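Local atomic coordinates of rhamnogalacturonan endolyase YesW (Bacillus subtilis, PDB entry 2ZUX), a protein that cleaves rhamnogalacturonan I, a pectic polysaccharide of plant cell walls, by endo-type eliminative lysis and requires calcium or manganese for activity. Residues A[180-185]-A[280-285]. Residues are numbered along the deposited sequence; the frame is centred on the assembly and turned at random.
Sequences QFMVYD and PSLIMT. With CA (calcium ion), chain G.
The Y184 ring and the pyrrolidine ring of P280 meet obliquely: P280 CB lies 3.6 Å from Y184 CE2 and 3.7 Å from Y184 CD2, and P280 CG lies only slightly farther from the same two ring carbons. P280 CG also reaches the backbone at D185, 3.4 Å from D185 O, which also accepts a hydrogen bond from the side-chain amide, NE2, of Q4. Two residues earlier on the strand, M182 meets L282. Its CG, anti to the carbonyl carbon (chi1 -73°), rests 3.6 Å from L282 CD1, and the two side chains cross at a slant before bends at chi2 and chi3 turn the rest of the methionine off from 280-285. M284 CE is a looser neighbour, 4.5 Å from M182 CG. No hydrogen bond links the segments, whose end-to-end directions differ by 162°, close to antiparallel. This is packing between successive blades of the beta-propeller: 182-184 is an outermost strand of one four-stranded antiparallel sheet, while 281-286 lies inside the next, flanked by 268-273 and 293-300. I272 of 268-273 touches both Y184 and P280, and Y184 OH hydrogen-bonds to Y274 OH. An alanine at Y184 would probably open a gap beside P280 and I272 and leave the Y274 hydroxyl without this mate. Just beyond the strand, D185 OD1 binds a calcium ion at 2.4 Å; D187, D189, K191 through its carbonyl, E193 and a water share the metal, while D185 OD2 accepts a hydrogen bond from G190 N.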
# COMPACT_ATOMS: atom_id res chain seq x y z
N GLN A 180 6.51 -9.35 5.42
CA GLN A 180 6.02 -8.47 4.36
C GLN A 180 4.98 -9.28 3.59
O GLN A 180 5.33 -10.25 2.92
CB GLN A 180 7.19 -8.05 3.45
CG GLN A 180 8.44 -7.58 4.19
CD GLN A 180 8.19 -6.46 5.19
OE1 GLN A 180 7.26 -5.66 5.05
NE2 GLN A 180 9.03 -6.40 6.21
N PHE A 181 3.71 -8.92 3.72
CA PHE A 181 2.64 -9.78 3.21
C PHE A 181 1.96 -9.22 1.97
O PHE A 181 1.54 -8.07 1.93
CB PHE A 181 1.64 -10.17 4.32
CG PHE A 181 0.91 -9.00 4.95
CD1 PHE A 181 -0.41 -8.74 4.62
CD2 PHE A 181 1.52 -8.19 5.91
CE1 PHE A 181 -1.10 -7.68 5.21
CE2 PHE A 181 0.84 -7.12 6.49
CZ PHE A 181 -0.47 -6.87 6.14
N MET A 182 1.88 -10.07 0.95
CA MET A 182 1.30 -9.70 -0.33
C MET A 182 -0.07 -10.31 -0.48
O MET A 182 -0.24 -11.52 -0.31
CB MET A 182 2.21 -10.15 -1.48
CG MET A 182 3.48 -9.32 -1.62
SD MET A 182 3.14 -7.57 -1.94
CE MET A 182 3.71 -6.82 -0.41
N VAL A 183 -1.03 -9.47 -0.80
CA VAL A 183 -2.40 -9.92 -1.02
C VAL A 183 -2.77 -9.59 -2.45
O VAL A 183 -2.76 -8.42 -2.85
CB VAL A 183 -3.39 -9.24 -0.03
CG1 VAL A 183 -4.80 -9.78 -0.23
CG2 VAL A 183 -2.93 -9.43 1.42
N TYR A 184 -3.09 -10.61 -3.24
CA TYR A 184 -3.33 -10.38 -4.66
C TYR A 184 -3.87 -11.63 -5.29
O TYR A 184 -3.60 -12.74 -4.83
CB TYR A 184 -2.01 -9.98 -5.37
CG TYR A 184 -2.25 -8.99 -6.49
CD1 TYR A 184 -2.36 -7.63 -6.21
CD2 TYR A 184 -2.39 -9.40 -7.82
CE1 TYR A 184 -2.60 -6.71 -7.21
CE2 TYR A 184 -2.64 -8.48 -8.83
CZ TYR A 184 -2.74 -7.14 -8.52
OH TYR A 184 -2.99 -6.19 -9.50
N ASP A 185 -4.64 -11.45 -6.36
CA ASP A 185 -5.06 -12.58 -7.18
C ASP A 185 -3.91 -12.93 -8.13
O ASP A 185 -3.86 -12.46 -9.27
CB ASP A 185 -6.34 -12.24 -7.96
CG ASP A 185 -6.83 -13.39 -8.81
OD1 ASP A 185 -6.38 -14.53 -8.61
OD2 ASP A 185 -7.67 -13.11 -9.70
N PRO A 280 0.06 -10.68 -12.82
CA PRO A 280 0.93 -10.38 -11.68
C PRO A 280 1.97 -11.45 -11.39
O PRO A 280 1.71 -12.65 -11.61
CB PRO A 280 -0.06 -10.30 -10.51
CG PRO A 280 -1.19 -11.21 -10.92
CD PRO A 280 -1.32 -10.98 -12.40
N SER A 281 3.11 -11.00 -10.89
CA SER A 281 4.15 -11.85 -10.31
C SER A 281 4.44 -11.35 -8.90
O SER A 281 4.10 -10.21 -8.55
CB SER A 281 5.44 -11.79 -11.13
OG SER A 281 5.24 -12.24 -12.46
N LEU A 282 5.07 -12.21 -8.11
CA LEU A 282 5.40 -11.92 -6.72
C LEU A 282 6.89 -11.65 -6.60
O LEU A 282 7.70 -12.43 -7.09
CB LEU A 282 5.03 -13.14 -5.88
CG LEU A 282 5.40 -13.12 -4.39
CD1 LEU A 282 4.53 -12.10 -3.68
CD2 LEU A 282 5.21 -14.52 -3.81
N ILE A 283 7.26 -10.55 -5.93
CA ILE A 283 8.66 -10.21 -5.70
C ILE A 283 8.97 -10.34 -4.21
O ILE A 283 8.26 -9.79 -3.38
CB ILE A 283 8.96 -8.74 -6.12
CG1 ILE A 283 8.40 -8.45 -7.52
CG2 ILE A 283 10.46 -8.43 -5.98
CD1 ILE A 283 9.02 -9.29 -8.64
N MET A 284 10.02 -11.10 -3.88
CA MET A 284 10.54 -11.16 -2.51
C MET A 284 11.98 -10.65 -2.55
O MET A 284 12.77 -11.10 -3.40
CB MET A 284 10.54 -12.59 -1.97
CG MET A 284 9.16 -13.16 -1.71
SD MET A 284 8.41 -12.45 -0.19
CE MET A 284 6.75 -12.27 -0.81
N THR A 285 12.31 -9.73 -1.66
CA THR A 285 13.67 -9.19 -1.59
C THR A 285 14.29 -9.38 -0.22
O THR A 285 13.59 -9.56 0.80
CB THR A 285 13.74 -7.70 -1.99
OG1 THR A 285 13.33 -6.89 -0.88
CG2 THR A 285 12.82 -7.40 -3.15
CA CA G . -6.54 -16.44 -7.10
O HOH W 1 -7.58 -18.41 -6.10